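Local atomic coordinates of ribosomal RNA small subunit methyltransferase Nep1 (Archaeoglobus fulgidus, PDB entry 3O7B), a protein that probably methylates N1 of a pseudouridine in small-subunit ribosomal RNA, using S-adenosyl-L-methionine as methyl donor, during ribosome biogenesis. Residues F32-L37 with G194-G199. Numbering follows the deposited sequence.
With SAH (S-adenosyl-L-homocysteine), chain C.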
loop_
_atom_site.group_PDB
_atom_site.type_symbol
_atom_site.label_atom_id
_atom_site.label_comp_id
_atom_site.label_asym_id
_atom_site.label_seq_id
_atom_site.Cartn_x
_atom_site.Cartn_y
_atom_site.Cartn_z
ATOM N N PHE A 32 -6.903 -8.819 -10.453
ATOM C CA PHE A 32 -5.683 -8.112 -10.799
ATOM C C PHE A 32 -5.017 -8.818 -11.943
ATOM O O PHE A 32 -4.779 -10.029 -11.875
ATOM C CB PHE A 32 -4.776 -7.963 -9.571
ATOM C CG PHE A 32 -5.399 -7.102 -8.502
ATOM C CD1 PHE A 32 -5.516 -5.730 -8.691
ATOM C CD2 PHE A 32 -5.920 -7.672 -7.333
ATOM C CE1 PHE A 32 -6.156 -4.922 -7.742
ATOM C CE2 PHE A 32 -6.546 -6.857 -6.365
ATOM C CZ PHE A 32 -6.652 -5.484 -6.580
ATOM N N LEU A 33 -4.766 -8.065 -13.004
ATOM C CA LEU A 33 -4.274 -8.630 -14.275
ATOM C C LEU A 33 -2.795 -8.478 -14.465
ATOM O O LEU A 33 -2.204 -7.424 -14.154
ATOM C CB LEU A 33 -4.986 -7.962 -15.451
ATOM C CG LEU A 33 -6.479 -8.185 -15.570
ATOM C CD1 LEU A 33 -6.976 -7.414 -16.786
ATOM C CD2 LEU A 33 -6.832 -9.688 -15.705
ATOM N N GLU A 34 -2.172 -9.524 -15.009
ATOM C CA GLU A 34 -0.749 -9.511 -15.332
ATOM C C GLU A 34 0.079 -9.071 -14.123
ATOM O O GLU A 34 1.041 -8.294 -14.242
ATOM C CB GLU A 34 -0.467 -8.638 -16.565
ATOM C CG GLU A 34 -1.059 -9.230 -17.848
ATOM C CD GLU A 34 -0.774 -8.395 -19.063
ATOM O OE1 GLU A 34 0.173 -7.580 -19.025
ATOM O OE2 GLU A 34 -1.501 -8.582 -20.067
ATOM N N ALA A 35 -0.283 -9.605 -12.957
ATOM C CA ALA A 35 0.466 -9.251 -11.745
ATOM C C ALA A 35 1.902 -9.710 -11.866
ATOM O O ALA A 35 2.208 -10.806 -12.377
ATOM C CB ALA A 35 -0.184 -9.824 -10.517
ATOM N N SER A 36 2.800 -8.855 -11.395
ATOM C CA SER A 36 4.230 -9.018 -11.552
ATOM C C SER A 36 4.743 -9.943 -10.451
ATOM O O SER A 36 5.474 -9.527 -9.527
ATOM C CB SER A 36 4.871 -7.629 -11.490
ATOM O OG SER A 36 6.216 -7.649 -11.913
ATOM N N LEU A 37 4.341 -11.208 -10.553
ATOM C CA LEU A 37 4.515 -12.190 -9.503
ATOM C C LEU A 37 4.976 -13.497 -10.138
ATOM O O LEU A 37 4.203 -14.181 -10.821
ATOM C CB LEU A 37 3.171 -12.356 -8.816
ATOM C CG LEU A 37 2.974 -12.921 -7.438
ATOM C CD1 LEU A 37 3.588 -11.981 -6.415
ATOM C CD2 LEU A 37 1.488 -13.034 -7.227
ATOM N N GLY A 194 -4.937 -3.708 -14.011
ATOM C CA GLY A 194 -3.575 -4.185 -14.186
ATOM C C GLY A 194 -2.756 -4.000 -12.915
ATOM O O GLY A 194 -2.946 -2.982 -12.190
ATOM N N ALA A 195 -1.853 -4.940 -12.661
ATOM C CA ALA A 195 -0.977 -4.883 -11.487
ATOM C C ALA A 195 0.496 -5.010 -11.876
ATOM O O ALA A 195 1.257 -5.739 -11.251
ATOM C CB ALA A 195 -1.386 -5.952 -10.447
ATOM N N PHE A 196 0.871 -4.306 -12.938
ATOM C CA PHE A 196 2.243 -4.309 -13.451
ATOM C C PHE A 196 2.631 -2.837 -13.657
ATOM O O PHE A 196 1.766 -1.984 -13.780
ATOM C CB PHE A 196 2.328 -5.102 -14.776
ATOM C CG PHE A 196 1.335 -4.659 -15.812
ATOM C CD1 PHE A 196 1.665 -3.673 -16.742
ATOM C CD2 PHE A 196 0.044 -5.182 -15.833
ATOM C CE1 PHE A 196 0.727 -3.252 -17.695
ATOM C CE2 PHE A 196 -0.895 -4.761 -16.777
ATOM C CZ PHE A 196 -0.559 -3.788 -17.705
ATOM N N PRO A 197 3.936 -2.530 -13.642
ATOM C CA PRO A 197 4.326 -1.109 -13.639
ATOM C C PRO A 197 4.373 -0.354 -14.976
ATOM O O PRO A 197 4.211 0.871 -14.994
ATOM C CB PRO A 197 5.733 -1.144 -13.038
ATOM C CG PRO A 197 6.253 -2.462 -13.396
ATOM C CD PRO A 197 5.091 -3.420 -13.465
ATOM N N HIS A 198 4.624 -1.072 -16.071
ATOM C CA HIS A 198 4.891 -0.433 -17.374
ATOM C C HIS A 198 4.311 -1.251 -18.500
ATOM O O HIS A 198 4.104 -2.454 -18.355
ATOM C CB HIS A 198 6.391 -0.303 -17.655
ATOM C CG HIS A 198 7.148 0.437 -16.606
ATOM N ND1 HIS A 198 7.026 1.794 -16.424
ATOM C CD2 HIS A 198 8.047 0.004 -15.691
ATOM C CE1 HIS A 198 7.816 2.168 -15.432
ATOM N NE2 HIS A 198 8.444 1.103 -14.970
ATOM N N GLY A 199 4.105 -0.596 -19.642
ATOM C CA GLY A 199 3.621 -1.288 -20.836
ATOM C C GLY A 199 2.111 -1.389 -20.890
ATOM O O GLY A 199 1.393 -0.796 -20.093
HETATM N N SAH C . -0.528 0.863 -18.969
HETATM C CA SAH C . 0.133 1.631 -17.874
HETATM C CB SAH C . 0.903 0.674 -16.973
HETATM C CG SAH C . 0.026 0.004 -15.919
HETATM S SD SAH C . -0.820 1.193 -14.834
HETATM C C SAH C . 1.050 2.726 -18.409
HETATM O O SAH C . 1.097 2.967 -19.618
HETATM C "C5'" SAH C . -1.806 0.125 -13.749
HETATM C "C4'" SAH C . -3.267 -0.117 -14.113
HETATM O "O4'" SAH C . -4.095 0.958 -13.713
HETATM C "C3'" SAH C . -3.545 -0.247 -15.599
HETATM O "O3'" SAH C . -3.180 -1.512 -16.090
HETATM C "C2'" SAH C . -5.029 0.005 -15.643
HETATM O "O2'" SAH C . -5.750 -1.164 -15.243
HETATM C "C1'" SAH C . -5.219 1.064 -14.572
HETATM N N9 SAH C . -5.260 2.473 -15.047
HETATM C C8 SAH C . -4.203 3.348 -15.164
HETATM N N7 SAH C . -4.684 4.546 -15.591
HETATM C C5 SAH C . -6.024 4.451 -15.713
HETATM C C6 SAH C . -7.005 5.352 -16.111
HETATM N N6 SAH C . -6.696 6.611 -16.462
HETATM N N1 SAH C . -8.321 4.955 -16.134
HETATM C C2 SAH C . -8.672 3.661 -15.794
HETATM N N3 SAH C . -7.693 2.772 -15.409
HETATM C C4 SAH C . -6.396 3.150 -15.380
HETATM O O HOH W 1 2.469 -6.810 -8.962
#
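The cofactor site of this SPOUT-type methyltransferase forms where two neighbouring parallel strands, 28-35 and 189-194, lie side by side, and Leu33 and Gly194 form a parallel bridge. Ala195 N donates to Leu33 O over 2.9 Å, in the carbonyl plane, and Gly194 CA adds a C-H...O contact to the same oxygen. Beyond the bridge the chains separate: Ser36 N reaches Ala195 O only weakly, and a water that donates to Ala195 O (2.8 Å) and accepts from Ser36 N links the two. The methyl of Ala195 points toward 32-37, its CB 4.0 Å from Phe32 CB and touching Ala35 CB.

Phe196 carries the contact on to the ligand. With chi1 at 53°, its CG sits between the backbone N and the carbonyl carbon, which brings one ring face against Glu34. Glu34 OE1 lies over that face, offset toward the rim, 3.8 Å from Phe196 CE2, with carboxylate and ring planes 25° apart; Glu34 CB approaches Phe196 CD2 to 3.6 Å, and Leu33 O meets the ring edge in plane. Lys83 forms a salt bridge with OE1 and a cation-pi contact with the ring, while OE2 accepts hydrogen bonds from Thr205 OG1 and Phe202 N. Phe196 CE1 comes within 3.8 Å of CG of S-adenosylhomocysteine. An alanine in place of Phe196 would probably open a gap between Glu34 and the ligand's homocysteine chain and deprive Lys83 of its aromatic partner.

Backbone atoms make the ligand bonds here: Gly194 N donates to O2' of S-adenosylhomocysteine (2.9 Å), and Gly199 O accepts from its amino N. A CB on Gly194 would clash with O3', so glycine lets the ribose come close to the backbone; the salt bridge from Lys83 would offset the charge of the Glu34 carboxylate against the ring face.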